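Local coordinates for protein aminotransferase AspB (PDB 3EZS) that probably catalyses the transfer of amino groups with pyridoxal 5'-phosphate as cofactor, at residues T20-G25 with L326-G331; G25-I30 with G331-P336. All blocks are in the same frame, centred on the assembly; numbering follows the deposited sequence.

Interaction 1. Residues T20-G25 with L326-G331; sequences TPKKRG and LYQNEG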
# COMPACT_ATOMS: atom_id res chain seq x y z
N THR A 20 30.73 12.84 -19.33
CA THR A 20 30.24 14.20 -19.40
C THR A 20 29.76 14.39 -20.85
O THR A 20 30.57 14.36 -21.76
CB THR A 20 31.37 15.20 -19.06
OG1 THR A 20 31.83 14.98 -17.71
CG2 THR A 20 30.87 16.64 -19.21
N PRO A 21 28.45 14.53 -21.08
CA PRO A 21 27.95 14.65 -22.46
C PRO A 21 28.45 15.88 -23.18
O PRO A 21 28.50 16.96 -22.59
CB PRO A 21 26.44 14.77 -22.28
CG PRO A 21 26.17 14.22 -20.97
CD PRO A 21 27.34 14.57 -20.12
N LYS A 22 28.83 15.72 -24.45
CA LYS A 22 29.32 16.83 -25.25
C LYS A 22 28.14 17.67 -25.78
O LYS A 22 28.34 18.81 -26.16
CB LYS A 22 30.16 16.33 -26.41
CG LYS A 22 31.42 15.60 -26.01
CD LYS A 22 32.17 15.13 -27.24
CE LYS A 22 33.43 14.36 -26.86
NZ LYS A 22 34.19 13.94 -28.06
N LYS A 23 26.94 17.08 -25.78
CA LYS A 23 25.69 17.73 -26.21
C LYS A 23 24.57 17.43 -25.22
O LYS A 23 24.67 16.51 -24.41
CB LYS A 23 25.25 17.22 -27.59
CG LYS A 23 26.15 17.68 -28.72
CD LYS A 23 25.74 17.06 -30.04
CE LYS A 23 26.62 17.54 -31.18
NZ LYS A 23 26.45 16.70 -32.41
N ARG A 24 23.52 18.25 -25.28
CA ARG A 24 22.27 18.04 -24.52
C ARG A 24 21.30 17.25 -25.43
O ARG A 24 21.10 17.64 -26.57
CB ARG A 24 21.68 19.40 -24.15
CG ARG A 24 20.28 19.43 -23.60
CD ARG A 24 20.14 18.81 -22.24
NE ARG A 24 20.81 19.55 -21.18
CZ ARG A 24 20.71 19.25 -19.89
NH1 ARG A 24 19.94 18.24 -19.47
NH2 ARG A 24 21.36 19.96 -18.98
N GLY A 25 20.72 16.17 -24.91
CA GLY A 25 19.75 15.36 -25.64
C GLY A 25 18.66 14.79 -24.75
O GLY A 25 18.73 14.93 -23.53
N LEU A 326 26.29 7.00 -27.20
CA LEU A 326 25.22 7.95 -27.50
C LEU A 326 25.16 9.08 -26.45
O LEU A 326 24.96 10.24 -26.79
CB LEU A 326 23.89 7.21 -27.61
CG LEU A 326 22.69 7.97 -28.17
CD1 LEU A 326 22.88 8.35 -29.62
CD2 LEU A 326 21.45 7.12 -28.00
N TYR A 327 25.32 8.73 -25.18
CA TYR A 327 25.28 9.72 -24.12
C TYR A 327 26.48 10.66 -24.16
O TYR A 327 26.34 11.88 -24.01
CB TYR A 327 25.20 9.02 -22.78
CG TYR A 327 25.05 9.96 -21.62
CD1 TYR A 327 23.88 10.70 -21.46
CD2 TYR A 327 26.03 10.07 -20.64
CE1 TYR A 327 23.71 11.56 -20.38
CE2 TYR A 327 25.87 10.92 -19.56
CZ TYR A 327 24.70 11.66 -19.43
OH TYR A 327 24.53 12.50 -18.36
N GLN A 328 27.66 10.08 -24.34
CA GLN A 328 28.90 10.83 -24.45
C GLN A 328 28.85 11.87 -25.56
O GLN A 328 29.19 13.02 -25.36
CB GLN A 328 30.02 9.82 -24.73
CG GLN A 328 31.38 10.35 -25.12
CD GLN A 328 32.09 11.05 -24.01
OE1 GLN A 328 33.07 10.54 -23.48
NE2 GLN A 328 31.58 12.23 -23.63
N ASN A 329 28.44 11.43 -26.74
CA ASN A 329 28.41 12.27 -27.93
C ASN A 329 27.16 13.12 -28.17
O ASN A 329 27.26 14.22 -28.72
CB ASN A 329 28.61 11.39 -29.16
CG ASN A 329 29.98 10.75 -29.21
OD1 ASN A 329 30.99 11.42 -29.07
ND2 ASN A 329 30.01 9.46 -29.45
N GLU A 330 25.99 12.60 -27.80
CA GLU A 330 24.74 13.30 -28.07
C GLU A 330 23.92 13.71 -26.87
O GLU A 330 22.95 14.45 -27.02
CB GLU A 330 23.86 12.41 -28.96
CG GLU A 330 24.53 11.95 -30.24
CD GLU A 330 24.94 13.10 -31.14
OE1 GLU A 330 24.33 14.18 -31.06
OE2 GLU A 330 25.89 12.91 -31.93
N GLY A 331 24.30 13.25 -25.68
CA GLY A 331 23.53 13.49 -24.46
C GLY A 331 22.23 12.72 -24.39
O GLY A 331 21.43 12.94 -23.48
O HOH W 1 23.70 16.30 -32.95
O HOH W 2 21.73 15.46 -21.98

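Interaction 2. Residues G25-I30 with G331-P336; sequences GLDLGI and GIITLP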
# COMPACT_ATOMS: atom_id res chain seq x y z
N GLY A 25 20.72 16.17 -24.91
CA GLY A 25 19.75 15.36 -25.64
C GLY A 25 18.66 14.79 -24.75
O GLY A 25 18.73 14.93 -23.53
N LEU A 26 17.67 14.14 -25.35
CA LEU A 26 16.51 13.58 -24.62
C LEU A 26 16.77 12.34 -23.79
O LEU A 26 17.57 11.49 -24.13
CB LEU A 26 15.37 13.21 -25.56
CG LEU A 26 14.49 14.28 -26.20
CD1 LEU A 26 13.33 13.57 -26.86
CD2 LEU A 26 13.97 15.29 -25.18
N ASP A 27 16.02 12.24 -22.70
CA ASP A 27 16.09 11.10 -21.83
C ASP A 27 15.06 10.10 -22.30
O ASP A 27 13.88 10.31 -22.07
CB ASP A 27 15.80 11.53 -20.40
CG ASP A 27 15.91 10.38 -19.40
OD1 ASP A 27 15.96 9.20 -19.81
OD2 ASP A 27 15.95 10.69 -18.20
N LEU A 28 15.51 9.05 -22.99
CA LEU A 28 14.62 8.01 -23.48
C LEU A 28 14.77 6.72 -22.66
O LEU A 28 14.40 5.63 -23.11
CB LEU A 28 14.86 7.74 -24.98
CG LEU A 28 14.65 8.90 -25.96
CD1 LEU A 28 15.14 8.52 -27.35
CD2 LEU A 28 13.22 9.40 -26.02
N GLY A 29 15.30 6.85 -21.44
CA GLY A 29 15.51 5.71 -20.53
C GLY A 29 14.25 5.37 -19.76
O GLY A 29 13.67 4.33 -19.99
N ILE A 30 13.80 6.27 -18.89
CA ILE A 30 12.62 6.03 -18.02
C ILE A 30 11.23 5.98 -18.73
O ILE A 30 10.81 6.95 -19.36
CB ILE A 30 12.56 7.10 -16.90
CG1 ILE A 30 11.49 6.74 -15.86
CG2 ILE A 30 12.31 8.52 -17.49
CD1 ILE A 30 11.56 5.30 -15.33
N GLY A 331 24.30 13.25 -25.68
CA GLY A 331 23.53 13.49 -24.46
C GLY A 331 22.23 12.72 -24.39
O GLY A 331 21.43 12.94 -23.48
N ILE A 332 22.00 11.81 -25.35
CA ILE A 332 20.76 11.05 -25.39
C ILE A 332 20.89 9.83 -24.50
O ILE A 332 21.81 9.03 -24.68
CB ILE A 332 20.38 10.64 -26.83
CG1 ILE A 332 20.11 11.87 -27.70
CG2 ILE A 332 19.19 9.69 -26.82
CD1 ILE A 332 20.10 11.60 -29.19
N ILE A 333 19.96 9.68 -23.56
CA ILE A 333 19.98 8.56 -22.61
C ILE A 333 19.09 7.43 -23.11
O ILE A 333 17.92 7.65 -23.43
CB ILE A 333 19.46 8.99 -21.21
CG1 ILE A 333 20.37 10.06 -20.59
CG2 ILE A 333 19.29 7.78 -20.28
CD1 ILE A 333 19.76 10.82 -19.37
N THR A 334 19.66 6.23 -23.20
CA THR A 334 18.94 5.01 -23.58
C THR A 334 19.22 3.96 -22.50
O THR A 334 20.19 4.08 -21.75
CB THR A 334 19.36 4.52 -24.99
OG1 THR A 334 20.72 4.05 -24.97
CG2 THR A 334 19.21 5.66 -26.04
N LEU A 335 18.37 2.93 -22.43
CA LEU A 335 18.49 1.88 -21.42
C LEU A 335 18.97 0.56 -22.03
O LEU A 335 18.26 -0.06 -22.83
CB LEU A 335 17.12 1.64 -20.75
CG LEU A 335 17.00 0.56 -19.66
CD1 LEU A 335 17.90 0.90 -18.42
CD2 LEU A 335 15.54 0.34 -19.22
N PRO A 336 20.19 0.12 -21.67
CA PRO A 336 20.63 -1.20 -22.11
C PRO A 336 19.66 -2.26 -21.57
O PRO A 336 19.36 -2.27 -20.36
CB PRO A 336 22.00 -1.35 -21.44
CG PRO A 336 22.46 -0.01 -21.18
CD PRO A 336 21.24 0.79 -20.88
O HOH W 2 21.73 15.46 -21.98

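Interaction 1. Residues T20-G25 with L326-G331
The C-terminal end of helix 319-330, closed by Gly331 with a positive phi of 71°, is crossed on the protein surface by the loop between helices 8-16 and 39-46 of this fold type I aminotransferase, where Pro21, Lys22 and Lys23 meet Tyr327, Gln328 and Glu330. Pro21 lays its CG over one face of the Tyr327 ring, offset toward the rim, in a CH-pi contact with CG 3.7 Å from the ring centroid. At the rim of the same ring, Tyr327 CE1 touches Ile333. Near the end of the helix, Gln328 O takes the N-H of Lys22 at 2.9 Å, a nearly straight bond of 162° whose donor is tilted from the carbonyl plane; Pro21 CA adds a CA-H...O contact to the same oxygen. Lys23 and Glu330 run side by side in the same direction. Extended beyond CG, the lysine passes its CD over Asn329 O and brings NZ to 3.6 Å from Glu330 OE1, a salt bridge. A water bridges the same two atoms, accepting from Lys23 NZ and donating to Glu330 OE1, while Glu330 OE2 bonds to Tyr371 OH of helix 358-372; the carboxylate is thus held through both of its oxygens. The backbones stay close past the helix end, where Gly331 CA sends a CA-H...O contact to Lys23 O at 3.2 Å.

Interaction 2. Residues G25-I30 with G331-P336
Ile333 lies across the side chain of Asp27: its CD1 rests 3.9 Å from Asp27 CG, while CG2 is 3.7 Å from Asp27 OD1. Asp27 CG is anti to the backbone N (chi1 -178°), and the carboxylate turns back to the chain, where OD1 accepts the N-H of Gly29 at 2.9 Å, nearly along the C-O bond. This is an Asx turn, and it fixes the rotation of the carboxylate beside the isoleucine. Between the backbones a single parallel beta bridge pairs Asp27 with Ile333; the CA 25 to 29 and CA 331 to 335 directions lie 12° apart. Ile333 N donates to Leu26 O at 3.1 Å, and Ile333 O receives Leu28 N at 2.8 Å, so both polar backbone atoms of Ile333 are used. In this way the loop after helix 8-16 lies against the entry to strand 335-336, at the border of the small antiparallel sheet of the C-terminal part; Leu28 also bonds through its backbone to Ala353, and Gly29 O to Arg351. On the side of the bridge away from the Asp27 side chain, Leu28 CD1 meets Ile332 CG2 at 4.2 Å, and Leu26 and Leu28 both continue onto Leu361 of helix 358-372. Ile332 CG2 also touches Leu26 O, whose CA-H...O contact from Ile332 CA is 3.5 Å long. Farther on, Gly29 CA passes 4.4 Å from Leu335 CB.

How the interactions relate
Interactions 1 and 2 are consecutive parts of one seam, their centres about 10 Å apart, meeting at Gly25 and Gly331. Residues 20-30 run in a loop between helices 8-16 and 39-46; residues 326-336, about 300 residues later in the chain, lead from helix 319-330 into strand 335-336. Interaction 1 lies at the surface, interaction 2 closer to the chain centre. One water bonded to Gly25 N and Gly331 O belongs to both, and Leu326 packs on Ile332 and Thr334 across the boundary. Helix 358-372 flanks both contacts. The loop after helix 8-16 is therefore joined over two successive contacts to the end of helix 319-330 and the run into strand 335-336.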